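Local structure of Mannose/sialic acid-binding lectin (Polygonatum cyrtonema, 3A0C) at residues H14-G19 / Y85-Q90; D29-L34 / V41-T46; N60-I65 / W74-N79; N79-H84 / Y98-W103. The protein is an anti-HIV, mannose-binding lectin of the bulb type, which probably works by binding carbohydrates on a beta-prism II scaffold. All coordinates share one frame; numbering follows the deposited sequence.

Interaction 1 (H14-G19 / Y85-Q90); sequences HSLEVG and YVLVLQ
Leu87 opens the contact between strands 86-89 and 15-18, its CD2 methyl meeting CD1 of Leu16 at 3.9 Å where the two leucine side chains run obliquely past each other. Val88 turns its side chain away, and Leu89 makes the largest share of the contact. Its CG lies anti to the backbone N (chi1 163°). CD2 reaches the backbone of strand 15-18, 3.3 Å from Leu16 O and 3.7 Å from Glu17 CA, while CG and the CD1 methyl lie against CG1 of Val18, CG at 3.5 Å. At Gln90 it is the backbone that takes part, carbonyl O lying 3.5 Å from Val18 CG1; the side chain turns off and gives OE1 to the hydroxyl of Tyr98. The strands belong to different sheets of the beta prism, and their axes approach to 7.5 Å with N-to-C directions 49° apart, so they pack rather than pair. Leu24 of strand 22-26 and Val95 of strand 95-104 extend the same apolar layer. Methyl groups and the carbon skeleton account for the cohesion, which implies that the prism interior here is held by dispersion and exclusion of water, while backbone groups such as those of Leu16 with Leu24 and Val86 with Tyr98 bond to their own sheet neighbours.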
loop_
_atom_site.group_PDB
_atom_site.type_symbol
_atom_site.label_atom_id
_atom_site.label_comp_id
_atom_site.label_asym_id
_atom_site.label_seq_id
_atom_site.Cartn_x
_atom_site.Cartn_y
_atom_site.Cartn_z
ATOM N N HIS A 14 16.886 -2.451 -5.091
ATOM C CA HIS A 14 15.631 -1.693 -5.006
ATOM C C HIS A 14 15.036 -1.642 -3.597
ATOM O O HIS A 14 15.290 -2.523 -2.774
ATOM C CB HIS A 14 14.585 -2.255 -5.972
ATOM C CG HIS A 14 14.965 -2.136 -7.411
ATOM N ND1 HIS A 14 14.061 -2.329 -8.433
ATOM C CD2 HIS A 14 16.162 -1.915 -8.003
ATOM C CE1 HIS A 14 14.688 -2.239 -9.591
ATOM N NE2 HIS A 14 15.964 -1.989 -9.358
ATOM N N SER A 15 14.229 -0.621 -3.329
ATOM C CA SER A 15 13.642 -0.470 -2.008
ATOM C C SER A 15 12.378 0.370 -1.995
ATOM O O SER A 15 12.082 1.084 -2.960
ATOM C CB SER A 15 14.647 0.192 -1.081
ATOM O OG SER A 15 14.924 1.497 -1.539
ATOM N N LEU A 16 11.634 0.270 -0.898
ATOM C CA LEU A 16 10.411 1.053 -0.696
ATOM C C LEU A 16 10.819 2.022 0.400
ATOM O O LEU A 16 11.681 1.701 1.218
ATOM C CB LEU A 16 9.262 0.178 -0.188
ATOM C CG LEU A 16 8.875 -1.071 -0.981
ATOM C CD1 LEU A 16 7.659 -1.691 -0.320
ATOM C CD2 LEU A 16 8.578 -0.727 -2.420
ATOM N N GLU A 17 10.224 3.202 0.433
ATOM C CA GLU A 17 10.606 4.154 1.455
ATOM C C GLU A 17 9.402 4.946 1.878
ATOM O O GLU A 17 8.563 5.288 1.048
ATOM C CB GLU A 17 11.656 5.106 0.906
ATOM C CG GLU A 17 12.737 4.415 0.111
ATOM C CD GLU A 17 13.222 5.259 -1.051
ATOM O OE1 GLU A 17 13.551 6.443 -0.820
ATOM O OE2 GLU A 17 13.276 4.736 -2.190
ATOM N N VAL A 18 9.325 5.242 3.170
ATOM C CA VAL A 18 8.214 6.013 3.714
ATOM C C VAL A 18 8.734 6.778 4.929
ATOM O O VAL A 18 9.716 6.371 5.549
ATOM C CB VAL A 18 7.013 5.084 4.124
ATOM C CG1 VAL A 18 7.343 4.332 5.394
ATOM C CG2 VAL A 18 5.740 5.899 4.289
ATOM N N GLY A 19 8.083 7.894 5.248
ATOM C CA GLY A 19 8.489 8.689 6.391
ATOM C C GLY A 19 8.103 8.015 7.695
ATOM O O GLY A 19 7.203 7.162 7.714
ATOM N N TYR A 85 -2.451 -8.873 -4.621
ATOM C CA TYR A 85 -2.082 -8.437 -3.276
ATOM C C TYR A 85 -1.088 -7.284 -3.329
ATOM O O TYR A 85 -0.627 -6.886 -4.412
ATOM C CB TYR A 85 -1.456 -9.598 -2.496
ATOM C CG TYR A 85 -2.388 -10.763 -2.293
ATOM C CD1 TYR A 85 -2.778 -11.571 -3.367
ATOM C CD2 TYR A 85 -2.913 -11.041 -1.032
ATOM C CE1 TYR A 85 -3.681 -12.634 -3.189
ATOM C CE2 TYR A 85 -3.814 -12.100 -0.833
ATOM C CZ TYR A 85 -4.196 -12.891 -1.918
ATOM O OH TYR A 85 -5.085 -13.929 -1.734
ATOM N N VAL A 86 -0.745 -6.760 -2.155
ATOM C CA VAL A 86 0.172 -5.634 -2.077
ATOM C C VAL A 86 1.035 -5.738 -0.814
ATOM O O VAL A 86 0.575 -6.204 0.227
ATOM C CB VAL A 86 -0.629 -4.262 -2.075
ATOM C CG1 VAL A 86 -1.427 -4.104 -0.770
ATOM C CG2 VAL A 86 0.313 -3.086 -2.288
ATOM N N LEU A 87 2.287 -5.317 -0.927
ATOM C CA LEU A 87 3.235 -5.315 0.181
ATOM C C LEU A 87 3.402 -3.832 0.523
ATOM O O LEU A 87 3.849 -3.051 -0.322
ATOM C CB LEU A 87 4.565 -5.903 -0.290
ATOM C CG LEU A 87 5.706 -6.136 0.702
ATOM C CD1 LEU A 87 6.897 -6.705 -0.050
ATOM C CD2 LEU A 87 6.113 -4.846 1.370
ATOM N N VAL A 88 3.055 -3.445 1.748
ATOM C CA VAL A 88 3.140 -2.044 2.154
ATOM C C VAL A 88 4.095 -1.724 3.321
ATOM O O VAL A 88 3.998 -2.309 4.405
ATOM C CB VAL A 88 1.692 -1.499 2.523
ATOM C CG1 VAL A 88 1.738 -0.028 2.944
ATOM C CG2 VAL A 88 0.763 -1.683 1.345
ATOM N N LEU A 89 5.025 -0.798 3.073
ATOM C CA LEU A 89 5.939 -0.298 4.102
ATOM C C LEU A 89 5.169 0.914 4.674
ATOM O O LEU A 89 4.997 1.943 4.003
ATOM C CB LEU A 89 7.266 0.153 3.489
ATOM C CG LEU A 89 8.142 1.064 4.373
ATOM C CD1 LEU A 89 8.497 0.395 5.707
ATOM C CD2 LEU A 89 9.401 1.441 3.592
ATOM N N GLN A 90 4.703 0.778 5.912
ATOM C CA GLN A 90 3.891 1.798 6.573
ATOM C C GLN A 90 4.627 2.829 7.417
ATOM O O GLN A 90 5.703 2.566 7.939
ATOM C CB GLN A 90 2.836 1.095 7.435
ATOM C CG GLN A 90 1.937 0.166 6.633
ATOM C CD GLN A 90 0.932 -0.587 7.485
ATOM O OE1 GLN A 90 -0.024 -1.161 6.963
ATOM N NE2 GLN A 90 1.144 -0.598 8.790
#

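Interaction 2 (D29-L34 / V41-T46); sequences DCNFVL and VWASNT
Leu34 and Trp42 form the hydrogen-bonded antiparallel pair of this hairpin, Leu34 N donating to Trp42 O at 2.6 Å. Leu34 O receives Val41 N at 3.0 Å and a weak second bond from Trp42 N; with Val41 and Trp42 both opposite Leu34, the edge strand makes a classic beta bulge. Further along, Ser44 and Phe32 bond twice: Ser44 N to Phe32 O, and Phe32 N to Ser44 OG. Two hydroxyls are linked in series, with Ser44 OG donating to Thr46 OG1, which in turn donates to Cys30 O at 2.6 Å. Asn31 OD1 accepts a weak bond from Thr46 N, and Asp29 OD1 takes Asn31 N in an Asx turn, met from above the carboxylate plane.

Among apolar contacts, Val41 CG2 presses on Leu34 CG at a tight 3.5 Å, Val33 CB meets Ala43 CB in the non-hydrogen-bonded pair, and CZ3 of the Trp42 indole lies 3.8 Å from Phe32 CD2.

Gln27, Asp29, Asn31 and Val33 fit the Gln-x-Asp-x-Asn-x-Val-x-Tyr sugar-binding motif of bulb lectins, consistent with a mannose site here. Cys30 is disulfide-bonded to Cys53. Phe32 and Leu34 pack on Leu24 of strand 22-26, and Phe32 also on Ile65, while Trp42 touches Trp74 of strand 72-75 and Thr105 of the second subunit.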
loop_
_atom_site.group_PDB
_atom_site.type_symbol
_atom_site.label_atom_id
_atom_site.label_comp_id
_atom_site.label_asym_id
_atom_site.label_seq_id
_atom_site.Cartn_x
_atom_site.Cartn_y
_atom_site.Cartn_z
ATOM N N ASP A 29 23.320 -8.759 -1.214
ATOM C CA ASP A 29 23.762 -9.974 -0.534
ATOM C C ASP A 29 22.582 -10.916 -0.276
ATOM O O ASP A 29 22.723 -11.936 0.408
ATOM C CB ASP A 29 24.463 -9.614 0.785
ATOM C CG ASP A 29 23.533 -8.991 1.808
ATOM O OD1 ASP A 29 22.404 -8.590 1.445
ATOM O OD2 ASP A 29 23.952 -8.901 2.980
ATOM N N CYS A 30 21.431 -10.554 -0.851
ATOM C CA CYS A 30 20.180 -11.307 -0.750
ATOM C C CYS A 30 19.466 -11.138 0.562
ATOM O O CYS A 30 18.488 -11.821 0.838
ATOM C CB CYS A 30 20.413 -12.792 -0.996
ATOM S SG CYS A 30 20.672 -13.168 -2.749
ATOM N N ASN A 31 19.957 -10.226 1.379
ATOM C CA ASN A 31 19.334 -10.001 2.660
ATOM C C ASN A 31 18.259 -8.951 2.489
ATOM O O ASN A 31 18.534 -7.850 2.031
ATOM C CB ASN A 31 20.382 -9.552 3.677
ATOM C CG ASN A 31 19.895 -9.670 5.109
ATOM O OD1 ASN A 31 19.013 -10.478 5.421
ATOM N ND2 ASN A 31 20.473 -8.872 5.990
ATOM N N PHE A 32 17.026 -9.303 2.832
ATOM C CA PHE A 32 15.916 -8.363 2.724
ATOM C C PHE A 32 15.753 -7.737 4.104
ATOM O O PHE A 32 15.255 -8.377 5.036
ATOM C CB PHE A 32 14.639 -9.093 2.297
ATOM C CG PHE A 32 13.485 -8.180 2.034
ATOM C CD1 PHE A 32 13.628 -7.097 1.176
ATOM C CD2 PHE A 32 12.252 -8.400 2.643
ATOM C CE1 PHE A 32 12.565 -6.243 0.925
ATOM C CE2 PHE A 32 11.172 -7.545 2.396
ATOM C CZ PHE A 32 11.332 -6.466 1.537
ATOM N N VAL A 33 16.175 -6.480 4.231
ATOM C CA VAL A 33 16.130 -5.791 5.512
ATOM C C VAL A 33 15.443 -4.420 5.565
ATOM O O VAL A 33 15.455 -3.645 4.603
ATOM C CB VAL A 33 17.580 -5.692 6.089
ATOM C CG1 VAL A 33 18.588 -5.685 4.964
ATOM C CG2 VAL A 33 17.734 -4.450 6.933
ATOM N N LEU A 34 14.842 -4.139 6.715
ATOM C CA LEU A 34 14.142 -2.882 6.963
ATOM C C LEU A 34 15.039 -1.949 7.764
ATOM O O LEU A 34 15.484 -2.307 8.847
ATOM C CB LEU A 34 12.854 -3.153 7.751
ATOM C CG LEU A 34 12.063 -1.960 8.278
ATOM C CD1 LEU A 34 11.688 -1.019 7.152
ATOM C CD2 LEU A 34 10.820 -2.477 8.961
ATOM N N VAL A 41 16.162 -2.700 11.692
ATOM C CA VAL A 41 15.156 -3.083 12.689
ATOM C C VAL A 41 14.501 -4.409 12.329
ATOM O O VAL A 41 13.813 -5.006 13.156
ATOM C CB VAL A 41 14.037 -2.021 12.814
ATOM C CG1 VAL A 41 14.642 -0.661 13.065
ATOM C CG2 VAL A 41 13.176 -2.012 11.549
ATOM N N TRP A 42 14.699 -4.862 11.095
ATOM C CA TRP A 42 14.125 -6.131 10.645
ATOM C C TRP A 42 14.859 -6.672 9.416
ATOM O O TRP A 42 15.385 -5.897 8.616
ATOM C CB TRP A 42 12.633 -5.967 10.309
ATOM C CG TRP A 42 11.971 -7.280 9.997
ATOM C CD1 TRP A 42 11.334 -8.113 10.878
ATOM C CD2 TRP A 42 11.947 -7.945 8.724
ATOM N NE1 TRP A 42 10.916 -9.258 10.230
ATOM C CE2 TRP A 42 11.281 -9.180 8.910
ATOM C CE3 TRP A 42 12.423 -7.615 7.447
ATOM C CZ2 TRP A 42 11.080 -10.088 7.863
ATOM C CZ3 TRP A 42 12.224 -8.518 6.405
ATOM C CH2 TRP A 42 11.557 -9.744 6.622
ATOM N N ALA A 43 14.885 -7.997 9.268
ATOM C CA ALA A 43 15.554 -8.616 8.125
ATOM C C ALA A 43 15.131 -10.062 7.926
ATOM O O ALA A 43 14.697 -10.725 8.875
ATOM C CB ALA A 43 17.067 -8.537 8.305
ATOM N N SER A 44 15.234 -10.537 6.687
ATOM C CA SER A 44 14.893 -11.918 6.359
ATOM C C SER A 44 16.060 -12.819 6.777
ATOM O O SER A 44 15.944 -14.038 6.762
ATOM C CB SER A 44 14.633 -12.072 4.863
ATOM O OG SER A 44 15.779 -11.701 4.128
ATOM N N ASN A 45 17.184 -12.212 7.145
ATOM C CA ASN A 45 18.351 -12.966 7.592
ATOM C C ASN A 45 18.898 -13.924 6.550
ATOM O O ASN A 45 19.463 -14.964 6.893
ATOM C CB ASN A 45 18.020 -13.768 8.855
ATOM C CG ASN A 45 17.704 -12.883 10.051
ATOM O OD1 ASN A 45 18.445 -11.954 10.356
ATOM N ND2 ASN A 45 16.604 -13.177 10.740
ATOM N N THR A 46 18.727 -13.591 5.279
ATOM C CA THR A 46 19.232 -14.447 4.217
ATOM C C THR A 46 20.493 -13.859 3.576
ATOM O O THR A 46 20.876 -14.239 2.469
ATOM C CB THR A 46 18.152 -14.682 3.135
ATOM O OG1 THR A 46 17.614 -13.427 2.698
ATOM C CG2 THR A 46 17.025 -15.539 3.692
#

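Interaction 3 (N60-I65 / W74-N79); sequences NGNLVI and WQTKTN
Ile65 and Trp74 meet across the hydrogen-bonded pair of the hairpin 63-66/72-75, with Ile65 N bonded to Trp74 O at 2.7 Å. The indole stands off with CG anti to the backbone N (chi1 179°), which brings its six-membered ring alongside Ile65 and Leu63, crossing both side chains obliquely: CE3 lies 3.8 Å from Ile65 CG1, and CZ3 lies 4.1 Å from Leu63 CD2. The end methyl of Ile65, CD1, also reaches the indole. Thr76 N lies over one ring face, toward the rim, while donating to Leu63 O at 3.0 Å.

The two threonines share a rotamer. Each sets OG1 in the crowded position between the backbone N and the carbonyl carbon, which turns both hydroxyls toward the opposite segment: Thr76 OG1 accepts a long, weak bond from Leu63 N and donates to Thr78 OG1, and Thr78 OG1 donates to Gly61 O at 2.8 Å. The Thr76 methyl packs 3.6 Å from Leu63 CB. On the other face Val64 and Gln75 lie side by side, their side chains pointing the same way. Asn60 OD1 accepts Asn62 N from above its carbonyl plane, an Asx turn.

Asn62 and Val64 keep two positions of the family's sugar-binding pattern, whereas His58 and Asn60 stand where it has Gln and Asp, so a site here is probably altered. The chain of hydroxyls serves backbone polar atoms beyond the last beta bridge, so polar bonding continues where regular strand pairing has ended, next to an apolar floor of Leu63, Ile65 and indole.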
loop_
_atom_site.group_PDB
_atom_site.type_symbol
_atom_site.label_atom_id
_atom_site.label_comp_id
_atom_site.label_asym_id
_atom_site.label_seq_id
_atom_site.Cartn_x
_atom_site.Cartn_y
_atom_site.Cartn_z
ATOM N N ASN A 60 -0.886 -14.738 -5.411
ATOM C CA ASN A 60 -1.572 -15.558 -4.417
ATOM C C ASN A 60 -1.232 -15.145 -2.983
ATOM O O ASN A 60 -1.664 -15.779 -2.027
ATOM C CB ASN A 60 -1.299 -17.056 -4.639
ATOM C CG ASN A 60 0.150 -17.436 -4.434
ATOM O OD1 ASN A 60 1.022 -16.584 -4.303
ATOM N ND2 ASN A 60 0.417 -18.733 -4.413
ATOM N N GLY A 61 -0.468 -14.063 -2.844
ATOM C CA GLY A 61 -0.143 -13.562 -1.523
ATOM C C GLY A 61 1.157 -14.058 -0.958
ATOM O O GLY A 61 1.533 -13.680 0.147
ATOM N N ASN A 62 1.853 -14.892 -1.711
ATOM C CA ASN A 62 3.116 -15.422 -1.239
ATOM C C ASN A 62 4.260 -14.492 -1.613
ATOM O O ASN A 62 4.425 -14.138 -2.775
ATOM C CB ASN A 62 3.349 -16.836 -1.810
ATOM C CG ASN A 62 4.515 -17.559 -1.142
ATOM O OD1 ASN A 62 4.714 -17.448 0.064
ATOM N ND2 ASN A 62 5.275 -18.307 -1.918
ATOM N N LEU A 63 5.038 -14.086 -0.610
ATOM C CA LEU A 63 6.184 -13.205 -0.808
ATOM C C LEU A 63 7.444 -14.086 -0.792
ATOM O O LEU A 63 7.761 -14.709 0.227
ATOM C CB LEU A 63 6.229 -12.178 0.314
ATOM C CG LEU A 63 7.277 -11.088 0.169
ATOM C CD1 LEU A 63 7.009 -10.246 -1.071
ATOM C CD2 LEU A 63 7.232 -10.248 1.414
ATOM N N VAL A 64 8.162 -14.127 -1.912
ATOM C CA VAL A 64 9.338 -14.983 -2.049
ATOM C C VAL A 64 10.629 -14.290 -2.482
ATOM O O VAL A 64 10.597 -13.339 -3.264
ATOM C CB VAL A 64 9.031 -16.095 -3.082
ATOM C CG1 VAL A 64 10.149 -17.132 -3.108
ATOM C CG2 VAL A 64 7.673 -16.714 -2.778
ATOM N N ILE A 65 11.763 -14.767 -1.962
ATOM C CA ILE A 65 13.069 -14.231 -2.347
ATOM C C ILE A 65 13.712 -15.309 -3.230
ATOM O O ILE A 65 13.840 -16.453 -2.817
ATOM C CB ILE A 65 14.002 -13.955 -1.123
ATOM C CG1 ILE A 65 13.548 -12.704 -0.363
ATOM C CG2 ILE A 65 15.448 -13.739 -1.594
ATOM C CD1 ILE A 65 14.391 -12.397 0.866
ATOM N N TRP A 74 13.912 -17.678 0.425
ATOM C CA TRP A 74 13.071 -17.284 1.557
ATOM C C TRP A 74 11.639 -17.060 1.055
ATOM O O TRP A 74 11.435 -16.688 -0.098
ATOM C CB TRP A 74 13.635 -15.984 2.150
ATOM C CG TRP A 74 12.907 -15.386 3.317
ATOM C CD1 TRP A 74 13.185 -15.579 4.634
ATOM C CD2 TRP A 74 11.814 -14.450 3.270
ATOM N NE1 TRP A 74 12.342 -14.822 5.414
ATOM C CE2 TRP A 74 11.491 -14.120 4.601
ATOM C CE3 TRP A 74 11.081 -13.861 2.228
ATOM C CZ2 TRP A 74 10.462 -13.228 4.922
ATOM C CZ3 TRP A 74 10.065 -12.977 2.547
ATOM C CH2 TRP A 74 9.765 -12.668 3.883
ATOM N N GLN A 75 10.657 -17.283 1.924
ATOM C CA GLN A 75 9.256 -17.104 1.560
ATOM C C GLN A 75 8.388 -17.014 2.802
ATOM O O GLN A 75 8.678 -17.638 3.818
ATOM C CB GLN A 75 8.765 -18.280 0.709
ATOM C CG GLN A 75 8.715 -19.585 1.473
ATOM C CD GLN A 75 8.259 -20.742 0.620
ATOM O OE1 GLN A 75 7.175 -20.700 0.043
ATOM N NE2 GLN A 75 9.085 -21.790 0.534
ATOM N N THR A 76 7.312 -16.245 2.721
ATOM C CA THR A 76 6.431 -16.115 3.869
ATOM C C THR A 76 5.470 -17.295 3.827
ATOM O O THR A 76 4.793 -17.608 4.816
ATOM C CB THR A 76 5.627 -14.803 3.812
ATOM O OG1 THR A 76 4.705 -14.857 2.717
ATOM C CG2 THR A 76 6.550 -13.639 3.601
ATOM N N LYS A 77 5.430 -17.939 2.663
ATOM C CA LYS A 77 4.565 -19.092 2.409
ATOM C C LYS A 77 3.090 -18.805 2.726
ATOM O O LYS A 77 2.328 -19.693 3.071
ATOM C CB LYS A 77 5.063 -20.297 3.205
ATOM C CG LYS A 77 4.353 -21.591 2.867
ATOM C CD LYS A 77 5.120 -22.796 3.389
ATOM C CE LYS A 77 4.267 -24.054 3.330
ATOM N NZ LYS A 77 5.050 -25.269 3.682
ATOM N N THR A 78 2.700 -17.545 2.580
ATOM C CA THR A 78 1.337 -17.107 2.855
ATOM C C THR A 78 0.542 -17.026 1.558
ATOM O O THR A 78 -0.110 -16.022 1.269
ATOM C CB THR A 78 1.348 -15.728 3.499
ATOM O OG1 THR A 78 2.016 -14.819 2.622
ATOM C CG2 THR A 78 2.072 -15.769 4.839
ATOM N N ASN A 79 0.596 -18.087 0.769
ATOM C CA ASN A 79 -0.120 -18.089 -0.491
ATOM C C ASN A 79 -1.521 -18.671 -0.371
ATOM O O ASN A 79 -1.706 -19.769 0.147
ATOM C CB ASN A 79 0.668 -18.865 -1.537
ATOM C CG ASN A 79 0.974 -20.264 -1.099
ATOM O OD1 ASN A 79 1.672 -20.475 -0.107
ATOM N ND2 ASN A 79 0.450 -21.238 -1.830
#

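Interaction 4 (N79-H84 / Y98-W103); sequences NGKEDH and YGPVVW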
loop_
_atom_site.group_PDB
_atom_site.type_symbol
_atom_site.label_atom_id
_atom_site.label_comp_id
_atom_site.label_asym_id
_atom_site.label_seq_id
_atom_site.Cartn_x
_atom_site.Cartn_y
_atom_site.Cartn_z
ATOM N N ASN A 79 0.596 -18.087 0.769
ATOM C CA ASN A 79 -0.120 -18.089 -0.491
ATOM C C ASN A 79 -1.521 -18.671 -0.371
ATOM O O ASN A 79 -1.706 -19.769 0.147
ATOM C CB ASN A 79 0.668 -18.865 -1.537
ATOM C CG ASN A 79 0.974 -20.264 -1.099
ATOM O OD1 ASN A 79 1.672 -20.475 -0.107
ATOM N ND2 ASN A 79 0.450 -21.238 -1.830
ATOM N N GLY A 80 -2.506 -17.925 -0.857
ATOM C CA GLY A 80 -3.874 -18.382 -0.798
ATOM C C GLY A 80 -4.567 -18.122 -2.117
ATOM O O GLY A 80 -4.044 -18.472 -3.180
ATOM N N LYS A 81 -5.735 -17.483 -2.048
ATOM C CA LYS A 81 -6.525 -17.170 -3.237
ATOM C C LYS A 81 -5.781 -16.385 -4.296
ATOM O O LYS A 81 -5.243 -15.308 -4.035
ATOM C CB LYS A 81 -7.800 -16.413 -2.852
ATOM C CG LYS A 81 -8.542 -15.835 -4.046
ATOM C CD LYS A 81 -10.010 -15.601 -3.765
ATOM C CE LYS A 81 -10.594 -14.593 -4.766
ATOM N NZ LYS A 81 -10.242 -14.863 -6.193
ATOM N N GLU A 82 -5.769 -16.948 -5.497
ATOM C CA GLU A 82 -5.126 -16.353 -6.658
ATOM C C GLU A 82 -5.903 -15.096 -7.046
ATOM O O GLU A 82 -6.984 -15.189 -7.606
ATOM C CB GLU A 82 -5.145 -17.373 -7.797
ATOM C CG GLU A 82 -4.577 -16.898 -9.100
ATOM C CD GLU A 82 -3.139 -16.492 -8.986
ATOM O OE1 GLU A 82 -2.325 -17.284 -8.471
ATOM O OE2 GLU A 82 -2.826 -15.374 -9.426
ATOM N N ASP A 83 -5.349 -13.927 -6.742
ATOM C CA ASP A 83 -6.015 -12.657 -7.029
ATOM C C ASP A 83 -4.910 -11.626 -7.241
ATOM O O ASP A 83 -4.069 -11.788 -8.129
ATOM C CB ASP A 83 -6.905 -12.267 -5.828
ATOM C CG ASP A 83 -7.897 -11.151 -6.146
ATOM O OD1 ASP A 83 -7.460 -10.038 -6.493
ATOM O OD2 ASP A 83 -9.121 -11.392 -6.041
ATOM N N HIS A 84 -4.922 -10.577 -6.421
ATOM C CA HIS A 84 -3.915 -9.516 -6.455
ATOM C C HIS A 84 -3.713 -9.028 -5.021
ATOM O O HIS A 84 -4.679 -8.830 -4.296
ATOM C CB HIS A 84 -4.366 -8.365 -7.360
ATOM C CG HIS A 84 -4.226 -8.659 -8.825
ATOM N ND1 HIS A 84 -3.001 -8.855 -9.436
ATOM C CD2 HIS A 84 -5.159 -8.822 -9.792
ATOM C CE1 HIS A 84 -3.191 -9.128 -10.715
ATOM N NE2 HIS A 84 -4.491 -9.115 -10.957
ATOM N N TYR A 98 -1.311 -7.178 2.099
ATOM C CA TYR A 98 -2.775 -7.155 2.124
ATOM C C TYR A 98 -3.343 -7.769 0.852
ATOM O O TYR A 98 -2.695 -7.754 -0.195
ATOM C CB TYR A 98 -3.318 -5.716 2.239
ATOM C CG TYR A 98 -2.969 -4.957 3.509
ATOM C CD1 TYR A 98 -1.839 -4.126 3.565
ATOM C CD2 TYR A 98 -3.817 -4.991 4.615
ATOM C CE1 TYR A 98 -1.579 -3.342 4.678
ATOM C CE2 TYR A 98 -3.564 -4.210 5.735
ATOM C CZ TYR A 98 -2.451 -3.386 5.758
ATOM O OH TYR A 98 -2.237 -2.575 6.847
ATOM N N GLY A 99 -4.561 -8.286 0.941
ATOM C CA GLY A 99 -5.211 -8.885 -0.213
ATOM C C GLY A 99 -6.311 -9.858 0.184
ATOM O O GLY A 99 -6.376 -10.274 1.345
ATOM N N PRO A 100 -7.174 -10.269 -0.764
ATOM C CA PRO A 100 -7.137 -9.850 -2.173
ATOM C C PRO A 100 -7.644 -8.414 -2.393
ATOM O O PRO A 100 -7.770 -7.622 -1.459
ATOM C CB PRO A 100 -8.048 -10.873 -2.872
ATOM C CG PRO A 100 -8.159 -12.018 -1.899
ATOM C CD PRO A 100 -8.194 -11.317 -0.564
ATOM N N VAL A 101 -7.941 -8.093 -3.642
ATOM C CA VAL A 101 -8.446 -6.780 -3.993
ATOM C C VAL A 101 -9.923 -6.678 -3.566
ATOM O O VAL A 101 -10.706 -7.596 -3.781
ATOM C CB VAL A 101 -8.328 -6.550 -5.512
ATOM C CG1 VAL A 101 -6.876 -6.587 -5.946
ATOM C CG2 VAL A 101 -9.085 -7.622 -6.250
ATOM N N VAL A 102 -10.297 -5.563 -2.949
ATOM C CA VAL A 102 -11.671 -5.362 -2.493
ATOM C C VAL A 102 -12.408 -4.377 -3.391
ATOM O O VAL A 102 -13.601 -4.524 -3.647
ATOM C CB VAL A 102 -11.694 -4.810 -1.044
ATOM C CG1 VAL A 102 -13.117 -4.386 -0.655
ATOM C CG2 VAL A 102 -11.129 -5.869 -0.074
ATOM N N TRP A 103 -11.672 -3.385 -3.875
ATOM C CA TRP A 103 -12.222 -2.330 -4.700
ATOM C C TRP A 103 -11.090 -1.604 -5.404
ATOM O O TRP A 103 -9.968 -1.601 -4.919
ATOM C CB TRP A 103 -12.953 -1.342 -3.796
ATOM C CG TRP A 103 -13.638 -0.192 -4.486
ATOM C CD1 TRP A 103 -14.916 -0.169 -4.969
ATOM C CD2 TRP A 103 -13.110 1.126 -4.693
ATOM N NE1 TRP A 103 -15.222 1.075 -5.452
ATOM C CE2 TRP A 103 -14.135 1.891 -5.297
ATOM C CE3 TRP A 103 -11.871 1.737 -4.423
ATOM C CZ2 TRP A 103 -13.966 3.234 -5.636
ATOM C CZ3 TRP A 103 -11.702 3.080 -4.758
ATOM C CH2 TRP A 103 -12.745 3.812 -5.357
#
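Asp83 lies against Pro100 and Val101 at the surface of this beta-prism II lectin, where the loop between strands 72-75 and 86-89 passes the kink in strand 95-104. That kink holds a cis peptide bond between Gly99 and Pro100. From the Asp83 backbone, CB meets the pyrrolidine at Pro100 CB, 3.5 Å away. The next atom, CG, stands anti to the backbone N (chi1 -166°) and sits still closer, 3.3 Å from the same Pro100 CB, the aspartate crossing the proline at about a right angle. At the tip the carboxylate oxygens diverge in their dealings. OD1 accepts a weak bond from Val101 N, long at 3.5 Å though straight (167°), and is tight against the Val101 CG2 methyl. OD2 stays near Pro100 CB at 3.4 Å, and within its own segment makes a long salt bridge with Lys81 NZ, which may offset part of the carboxylate charge. The lysine stem also brushes Pro100 CG.

Beside the aspartate, His84 sets its CB 3.4 Å from Val101 CG1. Tyr98, Val101 and Trp103 pair in an antiparallel ladder with a strand of the second subunit, so the sheet runs on across the interface through this very segment. Pro100 CA makes a CA-H...O contact with the carbonyl O of His84 at 3.4 Å.

Overall arrangement
All four contacts lie within one bulb-type lectin domain. Interaction 1 closes the longest loop of the four, joining strand 15-18 of one sheet to strand 86-89 of another, and the hairpins of interactions 2 and 3 come in series inside that loop, their centres about 15 Å apart. They touch through Phe32 and Ile65, and through Ser44 and Trp74. Interaction 3 passes directly into interaction 4, with Asn79 in common, whereas interactions 1 and 4 interleave along the chain and share the sheet of strands 86-89 and 95-104. Interactions 2 and 4 are the farthest apart, about 25 Å between centres. Each contact reaches the second subunit, so the packing within the three-sheet prism and the subunit interface draw on many of the same residues.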